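PDB 5WHM: IclR family transcriptional regulator from Brucella abortus, which represses transcription as an IclR-type regulator, probably binding operator DNA through the helix-turn-helix domains of a dimer. Local coordinates for the interface of chains A and B. Numbering follows the deposited sequence. Chains: chain A/B, IclR family transcriptional regulator.

Contact 1: the interface of chains A and B. Residues chain A 30, 66, 69, 71; chain B 26-27, 30, 34.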
ATOM      1  N   LEU A  30      -8.660   6.381 -11.118  1.00 22.97           N
ATOM      2  CA  LEU A  30      -7.465   5.670 -10.636  1.00 25.30           C
ATOM      3  C   LEU A  30      -6.184   6.196 -11.302  1.00 27.50           C
ATOM      4  O   LEU A  30      -5.134   6.270 -10.648  1.00 25.69           O
ATOM      5  CB  LEU A  30      -7.635   4.161 -10.844  1.00 22.78           C
ATOM      6  CG  LEU A  30      -8.804   3.611 -10.000  1.00 29.07           C
ATOM      7  CD1 LEU A  30      -9.147   2.145 -10.315  1.00 26.78           C
ATOM      8  CD2 LEU A  30      -8.551   3.800  -8.494  1.00 27.16           C
ATOM      9  N   LEU A  66     -12.468  12.077  -5.415  1.00 29.98           N
ATOM     10  CA  LEU A  66     -11.476  11.335  -4.641  1.00 31.15           C
ATOM     11  C   LEU A  66     -11.307  11.923  -3.243  1.00 30.04           C
ATOM     12  O   LEU A  66     -11.086  11.183  -2.280  1.00 28.58           O
ATOM     13  CB  LEU A  66     -10.135  11.308  -5.363  1.00 24.82           C
ATOM     14  CG  LEU A  66     -10.130  10.477  -6.650  1.00 24.67           C
ATOM     15  CD1 LEU A  66      -8.922  10.853  -7.530  1.00 23.65           C
ATOM     16  CD2 LEU A  66     -10.169   8.983  -6.303  1.00 23.79           C
ATOM     17  N   LEU A  69     -14.136  10.700  -1.060  1.00 33.55           N
ATOM     18  CA  LEU A  69     -14.021   9.286  -0.724  1.00 30.60           C
ATOM     19  C   LEU A  69     -12.817   8.971   0.147  1.00 32.84           C
ATOM     20  O   LEU A  69     -12.661   7.817   0.558  1.00 33.55           O
ATOM     21  CB  LEU A  69     -13.940   8.434  -1.986  1.00 32.41           C
ATOM     22  CG  LEU A  69     -15.051   8.619  -3.025  1.00 35.14           C
ATOM     23  CD1 LEU A  69     -14.765   7.825  -4.274  1.00 37.03           C
ATOM     24  CD2 LEU A  69     -16.358   8.180  -2.441  1.00 35.12           C
ATOM     25  N   TYR A  71      -9.460   9.276  -0.724  1.00 28.15           N
ATOM     26  CA  TYR A  71      -8.231   8.889  -1.405  1.00 25.06           C
ATOM     27  C   TYR A  71      -7.307  10.070  -1.701  1.00 29.90           C
ATOM     28  O   TYR A  71      -6.105   9.860  -1.866  1.00 29.38           O
ATOM     29  CB  TYR A  71      -8.566   8.089  -2.686  1.00 25.83           C
ATOM     30  CG  TYR A  71      -9.178   6.772  -2.280  1.00 29.47           C
ATOM     31  CD1 TYR A  71      -8.374   5.755  -1.773  1.00 32.07           C
ATOM     32  CD2 TYR A  71     -10.558   6.592  -2.261  1.00 33.82           C
ATOM     33  CE1 TYR A  71      -8.922   4.557  -1.321  1.00 33.74           C
ATOM     34  CE2 TYR A  71     -11.126   5.387  -1.813  1.00 36.58           C
ATOM     35  CZ  TYR A  71     -10.297   4.378  -1.352  1.00 39.93           C
ATOM     36  OH  TYR A  71     -10.834   3.199  -0.906  1.00 42.16           O
TER
ATOM     37  N   LEU B  26     -16.908   6.283 -10.382  1.00 26.04           N
ATOM     38  CA  LEU B  26     -15.649   6.192  -9.649  1.00 27.90           C
ATOM     39  C   LEU B  26     -15.885   5.744  -8.203  1.00 30.60           C
ATOM     40  O   LEU B  26     -15.189   4.853  -7.708  1.00 28.34           O
ATOM     41  CB  LEU B  26     -14.945   7.548  -9.678  1.00 26.88           C
ATOM     42  CG  LEU B  26     -13.685   7.675  -8.832  1.00 27.69           C
ATOM     43  CD1 LEU B  26     -12.707   6.555  -9.201  1.00 25.73           C
ATOM     44  CD2 LEU B  26     -13.035   9.023  -9.029  1.00 25.18           C
ATOM     45  N   ALA B  27     -16.877   6.342  -7.518  1.00 26.63           N
ATOM     46  CA  ALA B  27     -17.217   5.899  -6.164  1.00 28.13           C
ATOM     47  C   ALA B  27     -17.559   4.416  -6.141  1.00 28.80           C
ATOM     48  O   ALA B  27     -17.149   3.690  -5.230  1.00 22.46           O
ATOM     49  CB  ALA B  27     -18.385   6.722  -5.606  1.00 26.76           C
ATOM     50  N   LEU B  30     -14.405   2.194  -6.492  1.00 22.50           N
ATOM     51  CA  LEU B  30     -13.577   2.169  -5.281  1.00 26.99           C
ATOM     52  C   LEU B  30     -14.269   1.404  -4.160  1.00 27.60           C
ATOM     53  O   LEU B  30     -13.601   0.722  -3.369  1.00 26.80           O
ATOM     54  CB  LEU B  30     -13.251   3.587  -4.826  1.00 28.29           C
ATOM     55  CG  LEU B  30     -12.254   4.266  -5.776  1.00 35.47           C
ATOM     56  CD1 LEU B  30     -12.281   5.757  -5.560  1.00 37.76           C
ATOM     57  CD2 LEU B  30     -10.864   3.757  -5.505  1.00 35.25           C
ATOM     58  N   ARG B  34     -12.816  -1.712  -2.093  1.00 22.50           N
ATOM     59  CA  ARG B  34     -12.822  -1.775  -0.623  1.00 27.11           C
ATOM     60  C   ARG B  34     -13.425  -3.065  -0.076  1.00 29.68           C
ATOM     61  O   ARG B  34     -13.319  -3.308   1.136  1.00 27.72           O
ATOM     62  CB  ARG B  34     -13.593  -0.597  -0.032  1.00 31.13           C
ATOM     63  CG  ARG B  34     -12.910   0.753  -0.131  1.00 30.39           C
ATOM     64  CD  ARG B  34     -13.684   1.769   0.737  1.00 42.59           C
ATOM     65  NE  ARG B  34     -13.038   3.079   0.804  1.00 49.09           N
ATOM     66  CZ  ARG B  34     -12.320   3.517   1.843  1.00 47.97           C
ATOM     67  NH1 ARG B  34     -11.768   4.737   1.811  1.00 45.07           N
ATOM     68  NH2 ARG B  34     -12.163   2.745   2.915  1.00 42.59           N
TER
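One face of the phenol ring of A:Tyr71 is covered by B:Leu30, whose CD2 methyl stands 4.0 Å above the ring plane, displaced toward the rim. On the opposite side is the guanidinium of B:Arg34, with NH1 above the ring plane but beyond the rim near CZ, and the tyrosine hydroxyl lies over the guanidinium face. The two planes are turned 55° from each other, an inclined meeting and not a parallel stack. All three residues belong to the helix-turn-helix domains of an IclR-type repressor, here paired across the dimer.

B:Arg34 NE and A:Tyr71 OH are 2.8 Å apart, a close polar contact. The phenol oxygen sits over the NE side of the guanidinium face, well out of its plane, so this is at most a strongly bent hydrogen bond. The arginine chain runs extended from CG to NE and meets the tyrosine from the opposite direction. NH1 also makes a weak bond, 3.4 Å long and bent, to the backbone O of A:Leu69, the last residue of helix 56-69. Arginine suits this place because its flat cation can lay a face against the phenol oxygen while NH1 reaches weakly for that carbonyl; its positive charge could complement the carbonyl dipoles at the helix's C-terminal end.

B:Leu30, on helix 24-33, inserts its branched tip among side chains of chain A. Its CG is anti to the carbonyl carbon (chi1 -71°), which carries the whole fork to the face of A:Tyr71. CD1 lies on the same face as CD2, beyond the rim and 3.8 Å from CD2 of the tyrosine, and goes on to A:Leu66 and A:Leu69. It presses on CD1 of A:Leu69 at 3.5 Å, tighter than usual for two methyls. CD2 turns to the equivalent methyl, CD2 of A:Leu30, 3.8 Å away, as the two leucines slide past each other in opposite directions.

A:Leu66 crosses both B:Leu26 and B:Leu30 at about right angles, offering CD2 to B:Leu26 CD2 at 4.0 Å. The small B:Ala27 lets A:Leu69 CD1 approach its backbone CA to 3.6 Å.

Contact 2: the interface of chains A and B. Residues chain A 23, 25-26, 61-62; chain B 23, 25-26.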
ATOM      1  N   VAL A  23     -15.591   0.869 -17.875  1.00 28.44           N
ATOM      2  CA  VAL A  23     -16.109   2.013 -17.118  1.00 29.76           C
ATOM      3  C   VAL A  23     -15.037   3.094 -17.103  1.00 32.83           C
ATOM      4  O   VAL A  23     -14.154   3.113 -16.239  1.00 27.08           O
ATOM      5  CB  VAL A  23     -16.545   1.627 -15.701  1.00 30.66           C
ATOM      6  CG1 VAL A  23     -17.046   2.868 -14.970  1.00 27.23           C
ATOM      7  CG2 VAL A  23     -17.671   0.556 -15.765  1.00 26.10           C
ATOM      8  N   ALA A  25     -14.897   6.304 -16.310  1.00 26.08           N
ATOM      9  CA  ALA A  25     -14.683   7.195 -15.168  1.00 27.41           C
ATOM     10  C   ALA A  25     -13.851   6.527 -14.082  1.00 26.47           C
ATOM     11  O   ALA A  25     -13.097   7.203 -13.365  1.00 23.65           O
ATOM     12  CB  ALA A  25     -16.022   7.644 -14.566  1.00 24.58           C
ATOM     13  N   LEU A  26     -14.008   5.215 -13.920  1.00 26.10           N
ATOM     14  CA  LEU A  26     -13.212   4.482 -12.945  1.00 25.13           C
ATOM     15  C   LEU A  26     -11.754   4.468 -13.376  1.00 26.82           C
ATOM     16  O   LEU A  26     -10.853   4.742 -12.568  1.00 25.87           O
ATOM     17  CB  LEU A  26     -13.751   3.052 -12.792  1.00 19.94           C
ATOM     18  CG  LEU A  26     -13.011   2.073 -11.877  1.00 20.97           C
ATOM     19  CD1 LEU A  26     -12.854   2.730 -10.440  1.00 19.41           C
ATOM     20  CD2 LEU A  26     -13.836   0.767 -11.861  1.00 19.25           C
ATOM     21  N   ARG A  61     -13.730  17.136 -11.538  1.00 28.81           N
ATOM     22  CA  ARG A  61     -14.721  16.225 -10.957  1.00 30.33           C
ATOM     23  C   ARG A  61     -14.053  15.039 -10.265  1.00 31.49           C
ATOM     24  O   ARG A  61     -14.532  14.564  -9.222  1.00 25.38           O
ATOM     25  CB  ARG A  61     -15.669  15.686 -12.038  1.00 27.44           C
ATOM     26  CG  ARG A  61     -16.467  16.725 -12.868  1.00 29.02           C
ATOM     27  CD  ARG A  61     -17.420  15.922 -13.733  1.00 31.83           C
ATOM     28  NE  ARG A  61     -17.935  16.640 -14.885  1.00 36.60           N
ATOM     29  CZ  ARG A  61     -19.218  16.711 -15.214  1.00 39.14           C
ATOM     30  NH1 ARG A  61     -19.597  17.386 -16.306  1.00 32.41           N
ATOM     31  NH2 ARG A  61     -20.134  16.125 -14.443  1.00 40.92           N
ATOM     32  N   LEU A  62     -12.986  14.498 -10.866  1.00 26.36           N
ATOM     33  CA  LEU A  62     -12.363  13.317 -10.279  1.00 24.04           C
ATOM     34  C   LEU A  62     -11.682  13.648  -8.958  1.00 26.04           C
ATOM     35  O   LEU A  62     -11.780  12.872  -8.004  1.00 25.19           O
ATOM     36  CB  LEU A  62     -11.353  12.700 -11.260  1.00 22.58           C
ATOM     37  CG  LEU A  62     -11.964  12.288 -12.609  1.00 25.16           C
ATOM     38  CD1 LEU A  62     -10.859  12.095 -13.656  1.00 21.78           C
ATOM     39  CD2 LEU A  62     -12.739  10.979 -12.439  1.00 22.27           C
TER
ATOM     40  N   VAL B  23     -18.545  11.925  -9.065  1.00 39.58           N
ATOM     41  CA  VAL B  23     -18.502  10.945 -10.151  1.00 38.41           C
ATOM     42  C   VAL B  23     -18.901   9.594  -9.567  1.00 38.57           C
ATOM     43  O   VAL B  23     -18.084   8.886  -8.976  1.00 36.56           O
ATOM     44  CB  VAL B  23     -17.124  10.897 -10.822  1.00 35.42           C
ATOM     45  CG1 VAL B  23     -17.131   9.906 -11.986  1.00 34.81           C
ATOM     46  CG2 VAL B  23     -16.727  12.274 -11.304  1.00 35.65           C
ATOM     47  N   ALA B  25     -19.660   6.608 -10.879  1.00 28.31           N
ATOM     48  CA  ALA B  25     -18.982   5.387 -11.331  1.00 31.00           C
ATOM     49  C   ALA B  25     -17.622   5.195 -10.660  1.00 26.98           C
ATOM     50  O   ALA B  25     -17.207   4.057 -10.415  1.00 27.90           O
ATOM     51  CB  ALA B  25     -18.806   5.399 -12.858  1.00 30.93           C
ATOM     52  N   LEU B  26     -16.908   6.283 -10.382  1.00 26.04           N
ATOM     53  CA  LEU B  26     -15.649   6.192  -9.649  1.00 27.90           C
ATOM     54  C   LEU B  26     -15.885   5.744  -8.203  1.00 30.60           C
ATOM     55  O   LEU B  26     -15.189   4.853  -7.708  1.00 28.34           O
ATOM     56  CB  LEU B  26     -14.945   7.548  -9.678  1.00 26.88           C
ATOM     57  CG  LEU B  26     -13.685   7.675  -8.832  1.00 27.69           C
ATOM     58  CD1 LEU B  26     -12.707   6.555  -9.201  1.00 25.73           C
ATOM     59  CD2 LEU B  26     -13.035   9.023  -9.029  1.00 25.18           C
TER
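The first helix of the helix-turn-helix domain, together with the residue just before it, meets its counterpart in the other chain here, with helix 56-69 of chain A alongside. In this family that later helix is the probable recognition helix, so the patch ties one subunit's DNA-reading element to the other subunit's first helix. Around the two-fold axis A:Ala25 and B:Ala25 face each other, their CB methyls 4.0 Å apart. Alanine fits because its short methyl lets the two helix starts come close.

Each alanine methyl is also met by a valine of the other chain. CB of A:Ala25 lies 3.6 Å from CG1 of B:Val23, and the reciprocal pair, A:Val23 CG1 and B:Ala25 CB, is 3.7 Å apart. Branching at CB gives B:Val23 two methyls for two neighbours: CG1, anti to the backbone N (chi1 -178°), serves the alanine, while CG2 turns to helix 56-69. There it touches A:Arg61 through the aliphatic start of the arginine chain, and the rest of that chain extends away from the valine toward its guanidinium.

At the next position the two copies of Leu26 cross obliquely, joining CD1 to CD1 across the axis. Both side chains have nearly the same torsions, consistent with the two-fold. Leucine suits the position because its forked end can touch two elements at once: while CD1 of B:Leu26 meets its twin, CD2 points to helix 56-69. That second branch crosses A:Leu62 at about a right angle, CD2 of B:Leu26 lying 3.9 Å from CD2 of A:Leu62.

The C-alpha centres of contact 1 and contact 2 lie about 8 Å apart, and B:Leu26 belongs to both, so they form one continuous, largely apolar stretch. Each sets helix 24-33 of chain B against helices 24-34 and 56-69 of chain A. Contact 2 lies around the starts of the first helices, whereas contact 1 continues toward their far ends and includes the arginine and tyrosine. Since the interface is two-fold symmetric, both patches recur with the chains exchanged. The combined packing probably fixes the relative placement of the two helix-turn-helix domains, which would matter for binding an operator.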